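PDB 3UIF: sulfonate ABC transporter, periplasmic sulfonate-binding protein SsuA from Methylobacillus flagellatus, which probably binds sulfonates or related sulfate esters in the periplasm and hands them to an ABC transporter for uptake. Local coordinates for residues E239-I242 with R243-N247; S28-N32 with G33-E37. One frame throughout, in Å; residues are numbered along the deposited sequence. Where two conformers were deposited one is given.

Interaction 1 of 2, residues E239-I242 with R243-N247; sequences ETYI and REYSN
Three i to i+4 backbone bonds tie Arg243, Glu244 and Tyr245 to Glu239, Thr240 and Tyr241 along the last turns of helix 238-245, which widens into a pi-type turn over residues 243-245. The Tyr245 N to Tyr241 O bond is 2.8 Å. Past it, Ser246 OG donates to Ile242 O, so a side-chain hydroxyl serves this carbonyl. The Tyr241 ring, with CG anti to the backbone N (chi1 169°), runs down the helix: CD1 lies 3.6 Å from Tyr245 CB, and Ser246 N sits over one face toward the rim. Trp270 meets this ring edge-to-face and Trp266 meets it obliquely. With an alanine here, the space beside Tyr245 CB and Ser246 is likely to be left unfilled and both tryptophans to lose their ring partner. In the conformer given for Arg243, Glu239 OE2 forms a salt bridge with Arg243 NE at 3.0 Å; both its hydrogen bonds, to NE and NH2, are weak, and the two charged planes stand 84° apart. Glu239 OE1 pairs with Arg256 of helix 252-257. Thr240 CG2 packs 3.7 Å from Glu244 CG. Buried aromatic packing on one side and charge pairs on the other are typical of an amphipathic helix, here at its C-terminal end.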
# COMPACT_ATOMS: atom_id res chain seq x y z
N GLU A 239 -16.65 -2.39 -10.06
CA GLU A 239 -16.60 -3.66 -10.78
C GLU A 239 -15.56 -3.68 -11.91
O GLU A 239 -14.87 -4.69 -12.10
CB GLU A 239 -17.98 -4.07 -11.29
CG GLU A 239 -18.71 -5.00 -10.34
CD GLU A 239 -17.86 -6.20 -9.91
OE1 GLU A 239 -17.40 -6.20 -8.74
OE2 GLU A 239 -17.65 -7.15 -10.73
N THR A 240 -15.46 -2.58 -12.65
CA THR A 240 -14.42 -2.45 -13.67
C THR A 240 -13.02 -2.59 -13.05
O THR A 240 -12.21 -3.38 -13.54
CB THR A 240 -14.55 -1.16 -14.50
OG1 THR A 240 -15.84 -1.13 -15.11
CG2 THR A 240 -13.53 -1.13 -15.60
N TYR A 241 -12.75 -1.85 -11.97
CA TYR A 241 -11.49 -2.02 -11.26
C TYR A 241 -11.23 -3.48 -10.89
O TYR A 241 -10.17 -4.02 -11.22
CB TYR A 241 -11.39 -1.12 -10.01
CG TYR A 241 -10.21 -1.49 -9.15
CD1 TYR A 241 -8.91 -1.10 -9.49
CD2 TYR A 241 -10.39 -2.30 -8.01
CE1 TYR A 241 -7.82 -1.48 -8.72
CE2 TYR A 241 -9.31 -2.68 -7.23
CZ TYR A 241 -8.03 -2.27 -7.58
OH TYR A 241 -6.99 -2.66 -6.79
N ILE A 242 -12.19 -4.13 -10.24
CA ILE A 242 -12.05 -5.52 -9.82
C ILE A 242 -11.68 -6.46 -10.99
O ILE A 242 -10.81 -7.34 -10.86
CB ILE A 242 -13.34 -6.06 -9.12
CG1 ILE A 242 -13.67 -5.27 -7.84
CG2 ILE A 242 -13.23 -7.55 -8.82
CD1 ILE A 242 -12.54 -5.14 -6.84
N ARG A 243 -12.35 -6.26 -12.12
CA ARG A 243 -12.15 -7.14 -13.26
C ARG A 243 -10.91 -6.76 -14.08
O ARG A 243 -10.25 -7.65 -14.62
CB ARG A 243 -13.41 -7.20 -14.12
CG ARG A 243 -14.62 -7.76 -13.37
CD ARG A 243 -15.86 -7.77 -14.24
NE ARG A 243 -17.06 -8.12 -13.48
CZ ARG A 243 -17.58 -9.34 -13.44
NH1 ARG A 243 -17.01 -10.34 -14.11
NH2 ARG A 243 -18.68 -9.57 -12.73
N GLU A 244 -10.58 -5.47 -14.17
CA GLU A 244 -9.46 -5.07 -15.03
C GLU A 244 -8.16 -4.76 -14.32
O GLU A 244 -7.11 -5.13 -14.82
CB GLU A 244 -9.80 -3.87 -15.92
CG GLU A 244 -11.19 -3.84 -16.50
CD GLU A 244 -11.40 -4.87 -17.58
OE1 GLU A 244 -12.35 -5.68 -17.44
OE2 GLU A 244 -10.61 -4.85 -18.56
N TYR A 245 -8.23 -4.08 -13.18
CA TYR A 245 -7.03 -3.47 -12.60
C TYR A 245 -6.60 -4.02 -11.25
O TYR A 245 -5.64 -3.50 -10.67
CB TYR A 245 -7.17 -1.95 -12.50
CG TYR A 245 -7.67 -1.34 -13.77
CD1 TYR A 245 -8.98 -0.86 -13.86
CD2 TYR A 245 -6.86 -1.30 -14.91
CE1 TYR A 245 -9.45 -0.33 -15.05
CE2 TYR A 245 -7.32 -0.77 -16.10
CZ TYR A 245 -8.61 -0.28 -16.16
OH TYR A 245 -9.07 0.24 -17.33
N SER A 246 -7.28 -5.04 -10.74
CA SER A 246 -6.91 -5.54 -9.43
C SER A 246 -5.76 -6.56 -9.50
O SER A 246 -5.07 -6.66 -10.52
CB SER A 246 -8.12 -6.07 -8.65
OG SER A 246 -8.81 -7.06 -9.37
N ASN A 247 -5.55 -7.30 -8.42
CA ASN A 247 -4.46 -8.25 -8.36
C ASN A 247 -4.85 -9.57 -9.00
O ASN A 247 -5.58 -10.37 -8.41
CB ASN A 247 -4.07 -8.44 -6.91
CG ASN A 247 -2.73 -9.11 -6.75
OD1 ASN A 247 -2.35 -9.98 -7.54
ND2 ASN A 247 -2.02 -8.72 -5.70

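Interaction 2 of 2, residues S28-N32 with G33-E37; sequences SLVVN and GAFPE
Val30 carries CG2 anti to its backbone N, and Phe35 does the same with CG (chi1 -179°); these torsions bring the valine methyl over the phenylalanine ring, the two side chains running side by side in the same direction from successive helices. CG2 comes over one face of the Phe35 ring, set off toward the rim at CG and CD1, in a CH-pi contact; the modelled separation is closer than carbons can sit, so its exact length is doubtful. The backbone oxygen Val30 O lies 3.3 Å from Pro36 CD. The same CD sits at the edge of the Phe35 ring, in its plane. Between the helices the chain turns through Gly33 and Ala34, and Gly33 N is 2.9 Å from Leu29 O. Within the first helix, Ser28 O receives Asn32 N at 2.8 Å and also a weak bond from Asn32 ND2 at 2.9 Å, the amide folding back along its own helix. Ser28 OG bonds to Gly25 O. Trp48 of strand 44-51 touches Val30, Val31 and Phe35, while Ala224 and Ser228 of helix 215-233 touch the Phe35 side chain. Between helices 26-32 and 35-41 the side-chain contact thus appears mainly apolar, Val30 against Phe35, with Pro36 packing its CH2 groups against backbone carbonyls; the weak Asn32 side-chain bond stays within the first helix.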
# COMPACT_ATOMS: atom_id res chain seq x y z
N SER A 28 -1.78 0.07 -12.10
CA SER A 28 -2.44 -0.57 -13.24
C SER A 28 -3.44 0.39 -13.92
O SER A 28 -3.46 0.54 -15.15
CB SER A 28 -3.13 -1.87 -12.81
OG SER A 28 -3.82 -1.65 -11.58
N LEU A 29 -4.21 1.07 -13.07
CA LEU A 29 -5.19 2.07 -13.46
C LEU A 29 -4.54 3.25 -14.18
O LEU A 29 -5.09 3.82 -15.12
CB LEU A 29 -5.89 2.55 -12.18
CG LEU A 29 -6.60 3.89 -12.12
CD1 LEU A 29 -7.92 3.84 -12.88
CD2 LEU A 29 -6.82 4.25 -10.66
N VAL A 30 -3.35 3.60 -13.73
CA VAL A 30 -2.68 4.79 -14.24
C VAL A 30 -1.87 4.47 -15.52
O VAL A 30 -1.82 5.29 -16.45
CB VAL A 30 -1.88 5.45 -13.09
CG1 VAL A 30 -0.59 4.72 -12.80
CG2 VAL A 30 -1.60 6.89 -13.42
N VAL A 31 -1.29 3.27 -15.56
CA VAL A 31 -0.60 2.74 -16.75
C VAL A 31 -1.59 2.43 -17.87
O VAL A 31 -1.30 2.68 -19.04
CB VAL A 31 0.18 1.45 -16.39
CG1 VAL A 31 0.63 0.69 -17.63
CG2 VAL A 31 1.37 1.77 -15.50
N ASN A 32 -2.76 1.90 -17.49
CA ASN A 32 -3.79 1.48 -18.45
C ASN A 32 -4.93 2.47 -18.70
O ASN A 32 -5.79 2.21 -19.55
CB ASN A 32 -4.39 0.12 -18.06
CG ASN A 32 -3.38 -0.98 -18.10
OD1 ASN A 32 -2.72 -1.19 -19.14
ND2 ASN A 32 -3.20 -1.68 -16.98
N GLY A 33 -4.94 3.59 -17.98
CA GLY A 33 -5.98 4.61 -18.15
C GLY A 33 -5.60 5.72 -19.10
O GLY A 33 -4.76 5.54 -19.98
N ALA A 34 -6.22 6.88 -18.90
CA ALA A 34 -6.05 8.06 -19.75
C ALA A 34 -4.84 8.92 -19.34
O ALA A 34 -4.52 9.92 -20.01
CB ALA A 34 -7.32 8.89 -19.72
N PHE A 35 -4.19 8.52 -18.24
CA PHE A 35 -3.04 9.21 -17.66
C PHE A 35 -1.88 9.49 -18.62
O PHE A 35 -1.44 10.64 -18.71
CB PHE A 35 -2.57 8.42 -16.43
CG PHE A 35 -1.39 9.01 -15.68
CD1 PHE A 35 -1.60 9.83 -14.58
CD2 PHE A 35 -0.08 8.65 -16.01
CE1 PHE A 35 -0.51 10.32 -13.85
CE2 PHE A 35 1.00 9.14 -15.29
CZ PHE A 35 0.79 9.98 -14.20
N PRO A 36 -1.35 8.45 -19.34
CA PRO A 36 -0.23 8.75 -20.25
C PRO A 36 -0.61 9.80 -21.28
O PRO A 36 0.09 10.81 -21.42
CB PRO A 36 0.04 7.42 -20.94
CG PRO A 36 -0.42 6.39 -19.96
CD PRO A 36 -1.62 7.00 -19.28
N GLU A 37 -1.75 9.58 -21.94
CA GLU A 37 -2.23 10.47 -22.99
C GLU A 37 -2.46 11.91 -22.53
O GLU A 37 -2.08 12.85 -23.23
CB GLU A 37 -3.48 9.89 -23.66
CG GLU A 37 -4.14 10.81 -24.69
CD GLU A 37 -3.20 11.30 -25.81
OE1 GLU A 37 -2.14 10.68 -26.07
OE2 GLU A 37 -3.54 12.33 -26.44

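How the interactions relate
Both interactions are local and partly buried, and they meet directly: Ser28 OG, also bonded to Gly25 O, probably forms a hydrogen bond with Tyr245 O at 2.8 Å, and Tyr245 CE2 packs 3.6 Å from Asn32 CB. Interaction 1 follows helix 238-245 and its exit into the loop; interaction 2 spans the turn between helices 26-32 and 35-41. Helix 215-233 touches both, with Trp231 and Val232 shared between them. In interaction 1 backbone bonds and a surface ion pair accompany a buried tyrosine, whereas interaction 2 is chiefly apolar, its buried valine and phenylalanine touching Trp48, and is exposed at Asn32 and the Gly33-Ala34 turn. Tyr245 thus brings the end of helix 238-245 against helix 26-32.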